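PDB 2EB0: manganese-dependent inorganic pyrophosphatase from Methanocaldococcus jannaschii, which catalyses the manganese-dependent hydrolysis of diphosphate to two phosphates, as a family II pyrophosphatase with DHH and DHHA2 domains. Local coordinates for residues A143-T148 against M181-A186; V149-P154 against L159-A164. All coordinates share one frame; numbering follows the deposited sequence.

Contact 1 of 2, residues A143-T148 against M181-A186; sequences AIISDT and MEILKA. With MN (manganese (II) ion), chain E.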
# COMPACT_ATOMS: atom_id res chain seq x y z
N ALA B 143 11.74 -16.70 11.03
CA ALA B 143 11.56 -15.35 10.52
C ALA B 143 10.90 -14.46 11.56
O ALA B 143 11.33 -13.33 11.78
CB ALA B 143 10.72 -15.37 9.24
N ILE B 144 9.86 -14.97 12.21
CA ILE B 144 9.17 -14.20 13.22
C ILE B 144 10.11 -13.87 14.38
O ILE B 144 10.23 -12.72 14.78
CB ILE B 144 7.92 -14.96 13.75
CG1 ILE B 144 6.93 -15.18 12.59
CG2 ILE B 144 7.24 -14.15 14.84
CD1 ILE B 144 5.61 -15.79 12.99
N ILE B 145 10.79 -14.89 14.90
CA ILE B 145 11.72 -14.69 15.99
C ILE B 145 12.82 -13.71 15.60
O ILE B 145 13.20 -12.84 16.39
CB ILE B 145 12.38 -16.02 16.41
CG1 ILE B 145 11.35 -16.89 17.14
CG2 ILE B 145 13.61 -15.74 17.29
CD1 ILE B 145 11.78 -18.34 17.32
N SER B 146 13.34 -13.86 14.39
CA SER B 146 14.40 -13.01 13.92
C SER B 146 13.97 -11.56 13.81
O SER B 146 14.64 -10.67 14.32
CB SER B 146 14.89 -13.49 12.55
OG SER B 146 15.76 -12.52 11.98
N ASP B 147 12.85 -11.34 13.15
CA ASP B 147 12.35 -9.98 12.95
C ASP B 147 11.94 -9.25 14.22
O ASP B 147 12.12 -8.04 14.33
CB ASP B 147 11.20 -10.01 11.96
CG ASP B 147 11.53 -9.29 10.68
OD1 ASP B 147 12.69 -9.40 10.21
OD2 ASP B 147 10.64 -8.61 10.13
N THR B 148 11.39 -9.98 15.18
CA THR B 148 10.96 -9.36 16.42
C THR B 148 12.07 -9.39 17.47
O THR B 148 11.93 -8.80 18.53
CB THR B 148 9.72 -10.07 17.00
OG1 THR B 148 10.02 -11.46 17.27
CG2 THR B 148 8.58 -9.99 16.02
N MET B 181 17.15 -18.04 21.58
CA MET B 181 18.44 -17.63 22.12
C MET B 181 19.51 -17.89 21.07
O MET B 181 20.42 -17.08 20.88
CB MET B 181 18.76 -18.40 23.41
CG MET B 181 20.11 -18.02 24.02
SD MET B 181 20.34 -16.22 24.15
CE MET B 181 19.38 -15.86 25.65
N GLU B 182 19.38 -19.02 20.37
CA GLU B 182 20.32 -19.41 19.32
C GLU B 182 20.31 -18.35 18.22
O GLU B 182 21.35 -17.88 17.76
CB GLU B 182 19.92 -20.77 18.75
CG GLU B 182 21.04 -21.78 18.81
CD GLU B 182 21.71 -21.81 20.16
OE1 GLU B 182 21.09 -22.29 21.12
OE2 GLU B 182 22.86 -21.32 20.27
N ILE B 183 19.11 -17.97 17.79
CA ILE B 183 18.98 -16.96 16.76
C ILE B 183 19.62 -15.66 17.24
O ILE B 183 20.33 -14.99 16.48
CB ILE B 183 17.49 -16.75 16.39
CG1 ILE B 183 16.99 -17.99 15.63
CG2 ILE B 183 17.32 -15.48 15.58
CD1 ILE B 183 15.54 -17.95 15.22
N LEU B 184 19.42 -15.31 18.50
CA LEU B 184 20.01 -14.08 19.04
C LEU B 184 21.53 -14.18 19.05
O LEU B 184 22.22 -13.19 18.85
CB LEU B 184 19.50 -13.79 20.46
CG LEU B 184 18.01 -13.49 20.64
CD1 LEU B 184 17.77 -13.01 22.07
CD2 LEU B 184 17.56 -12.43 19.65
N LYS B 185 22.05 -15.38 19.30
CA LYS B 185 23.50 -15.55 19.30
C LYS B 185 24.01 -15.50 17.86
O LYS B 185 25.17 -15.16 17.61
CB LYS B 185 23.88 -16.88 19.96
CG LYS B 185 23.64 -16.88 21.47
CD LYS B 185 24.26 -18.10 22.14
CE LYS B 185 24.12 -18.03 23.65
NZ LYS B 185 24.92 -19.08 24.35
N ALA B 186 23.13 -15.80 16.92
CA ALA B 186 23.48 -15.77 15.50
C ALA B 186 23.62 -14.33 15.01
O ALA B 186 24.52 -14.02 14.23
CB ALA B 186 22.42 -16.51 14.68
MN MN E . 10.84 -8.29 7.78

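Contact 2 of 2, residues V149-P154 against L159-A164; sequences VLFKSP and LDKEMA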
# COMPACT_ATOMS: atom_id res chain seq x y z
N VAL B 149 13.19 -10.03 17.14
CA VAL B 149 14.30 -10.14 18.08
C VAL B 149 13.74 -10.84 19.33
O VAL B 149 13.84 -10.34 20.45
CB VAL B 149 14.85 -8.76 18.49
CG1 VAL B 149 16.15 -8.94 19.27
CG2 VAL B 149 15.06 -7.89 17.25
N LEU B 150 13.14 -12.00 19.09
CA LEU B 150 12.54 -12.80 20.15
C LEU B 150 11.47 -12.01 20.90
O LEU B 150 11.46 -11.96 22.13
CB LEU B 150 13.60 -13.31 21.12
CG LEU B 150 13.49 -14.79 21.53
CD1 LEU B 150 14.18 -14.98 22.87
CD2 LEU B 150 12.05 -15.22 21.65
N PHE B 151 10.58 -11.38 20.15
CA PHE B 151 9.48 -10.62 20.71
C PHE B 151 9.89 -9.46 21.61
O PHE B 151 9.10 -9.00 22.44
CB PHE B 151 8.55 -11.56 21.47
CG PHE B 151 8.31 -12.86 20.76
CD1 PHE B 151 8.77 -14.06 21.30
CD2 PHE B 151 7.63 -12.89 19.55
CE1 PHE B 151 8.55 -15.27 20.63
CE2 PHE B 151 7.41 -14.08 18.87
CZ PHE B 151 7.87 -15.28 19.41
N LYS B 152 11.12 -8.97 21.45
CA LYS B 152 11.59 -7.86 22.26
C LYS B 152 11.31 -6.53 21.56
O LYS B 152 11.05 -5.52 22.21
CB LYS B 152 13.09 -8.01 22.53
CG LYS B 152 13.43 -9.26 23.31
CD LYS B 152 14.91 -9.36 23.60
CE LYS B 152 15.17 -10.54 24.52
NZ LYS B 152 16.58 -10.59 25.00
N SER B 153 11.35 -6.54 20.24
CA SER B 153 11.10 -5.34 19.46
C SER B 153 9.66 -4.84 19.60
O SER B 153 8.73 -5.63 19.75
CB SER B 153 11.40 -5.59 17.99
OG SER B 153 10.95 -4.51 17.20
N PRO B 154 9.47 -3.51 19.56
CA PRO B 154 8.12 -2.96 19.69
C PRO B 154 7.21 -3.24 18.49
O PRO B 154 6.03 -2.90 18.52
CB PRO B 154 8.38 -1.46 19.91
CG PRO B 154 9.67 -1.23 19.22
CD PRO B 154 10.48 -2.44 19.62
N LEU B 159 -0.30 -11.08 17.45
CA LEU B 159 -0.37 -11.95 16.29
C LEU B 159 0.96 -12.67 16.10
O LEU B 159 0.99 -13.88 15.88
CB LEU B 159 -0.70 -11.13 15.02
CG LEU B 159 -1.35 -11.87 13.85
CD1 LEU B 159 -1.35 -10.99 12.60
CD2 LEU B 159 -0.61 -13.15 13.57
N ASP B 160 2.06 -11.93 16.20
CA ASP B 160 3.38 -12.51 16.05
C ASP B 160 3.57 -13.69 17.01
O ASP B 160 4.02 -14.77 16.62
CB ASP B 160 4.47 -11.45 16.30
CG ASP B 160 4.46 -10.33 15.24
OD1 ASP B 160 4.84 -10.58 14.08
OD2 ASP B 160 4.06 -9.19 15.58
N LYS B 161 3.20 -13.49 18.27
CA LYS B 161 3.34 -14.54 19.27
C LYS B 161 2.41 -15.71 18.99
O LYS B 161 2.81 -16.87 19.06
CB LYS B 161 3.07 -13.99 20.67
CG LYS B 161 3.96 -12.83 21.07
CD LYS B 161 3.89 -12.61 22.56
CE LYS B 161 4.62 -11.35 22.99
NZ LYS B 161 3.90 -10.12 22.57
N GLU B 162 1.16 -15.40 18.67
CA GLU B 162 0.15 -16.41 18.39
C GLU B 162 0.59 -17.30 17.23
O GLU B 162 0.47 -18.52 17.26
CB GLU B 162 -1.18 -15.73 18.06
CG GLU B 162 -2.29 -16.66 17.65
CD GLU B 162 -3.54 -15.91 17.22
OE1 GLU B 162 -4.52 -16.58 16.82
OE2 GLU B 162 -3.54 -14.66 17.28
N MET B 163 1.12 -16.66 16.19
CA MET B 163 1.57 -17.38 15.02
C MET B 163 2.81 -18.22 15.33
O MET B 163 2.92 -19.35 14.87
CB MET B 163 1.83 -16.39 13.89
CG MET B 163 1.20 -16.83 12.59
SD MET B 163 -0.62 -16.75 12.45
CE MET B 163 -1.24 -17.26 14.06
N ALA B 164 3.73 -17.65 16.11
CA ALA B 164 4.95 -18.36 16.49
C ALA B 164 4.61 -19.68 17.18
O ALA B 164 5.15 -20.73 16.83
CB ALA B 164 5.80 -17.48 17.42

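Contact 1 of 2, residues A143-T148 against M181-A186
Behind the dinuclear manganese site of this DHH-family enzyme, the C-terminal end of helix 134-148 packs on helix 176-188 through Ile-145, Ser-146 and Ile-183. The two isoleucines carry the contact. Branch methyl CG2 of Ile-145 meets the terminal methyl CD1 of Ile-183 at 3.6 Å, and Ile-183 CD1 also lies 3.9 Å from Ile-145 CB. The two side chains cross at about a right angle. With CG1 of Ile-145 beside the backbone N (chi1 -72°), its CG2 methyl lies opposite that N and faces Ile-183. The other branch of Ile-183, CG2, lies between Ile-145 CG2 and the CA of Ser-146, 4.2 Å from the latter. A valine in place of Ile-183 would lack CD1, which would probably open a gap against Ile-145 CG2 and loosen the hold of one helix on the other. The hydroxyl of Ser-146 is hydrogen-bonded to Glu-38, whereas the Ser-146 carbonyl O accepts a bond from Lys-187 NZ, farther along helix 176-188. Next to Ser-146, Asp-147 binds manganese through OD2 at 2.4 Å. Asp-13, Asp-66 and His-88 bind the same ion. The turn that packs on helix 176-188 through Ile-145 thus also carries a ligand of the two-metal centre characteristic of family II pyrophosphatases.

Contact 2 of 2, residues V149-P154 against L159-A164
Phe-151 reaches helix 158-171 from the loop that follows helix 134-148, and that helix ends just before it. Val-149, with positive phi (59°), is the C-prime residue of a Schellman motif: its N bonds to the carbonyl of Ser-146, and Leu-150 N bonds to that of Ile-145. Phe-151 follows, its backbone N hydrogen-bonded to the hydroxyl of Thr-148, and its ring supplies the whole of this segment's contact with the helix. At the far corner of the ring, Phe-151 CZ lies 3.6 Å from Ala-164 CB, a methyl that sits at the ring edge, near its plane. On the neighbouring part of the ring, Phe-151 CE2 is 4.0 Å from Ala-164 CB and 4.1 Å from Lys-161 CA. The backbone O of Asp-160 approaches the same ring obliquely, 4.1 Å from Phe-151 CE2, while the Asp-160 carboxylate is held by Thr-111, Thr-157 and the backbone N of Gly-107. The Lys-161 chain passes obliquely, with its CG 4.0 Å from Phe-151 CD2; this CG stands beside the backbone N (chi1 -58°) and anti to the carbonyl carbon, and it is aliphatic carbon, rather than the ammonium, that meets the ring. With carbon contacts round the ring and without any hydrogen bond between the segments, the contact is van der Waals in character, and its fit depends on the shape of one aromatic ring against a helix surface.

In the fold
Helix 134-148 ties the two contacts together: contact 1 uses its last turn, and the loop of contact 2 leaves from that same turn, their centres 10 Å apart. Contact 2 is nested in the chain between the two segments of contact 1. Both are apolar across their segments, but contact 1 is fully buried and joins two helices through branched aliphatic groups, whereas contact 2 is partly exposed and sets an aromatic ring beside a helix. They also touch directly, where Ile-144 CG2 packs on the Asp-160 carbonyl and Leu-184 CD2 on Val-149 CG1. Contact 1 alone includes a manganese ligand; contact 2 lies farther from the centre of the chain.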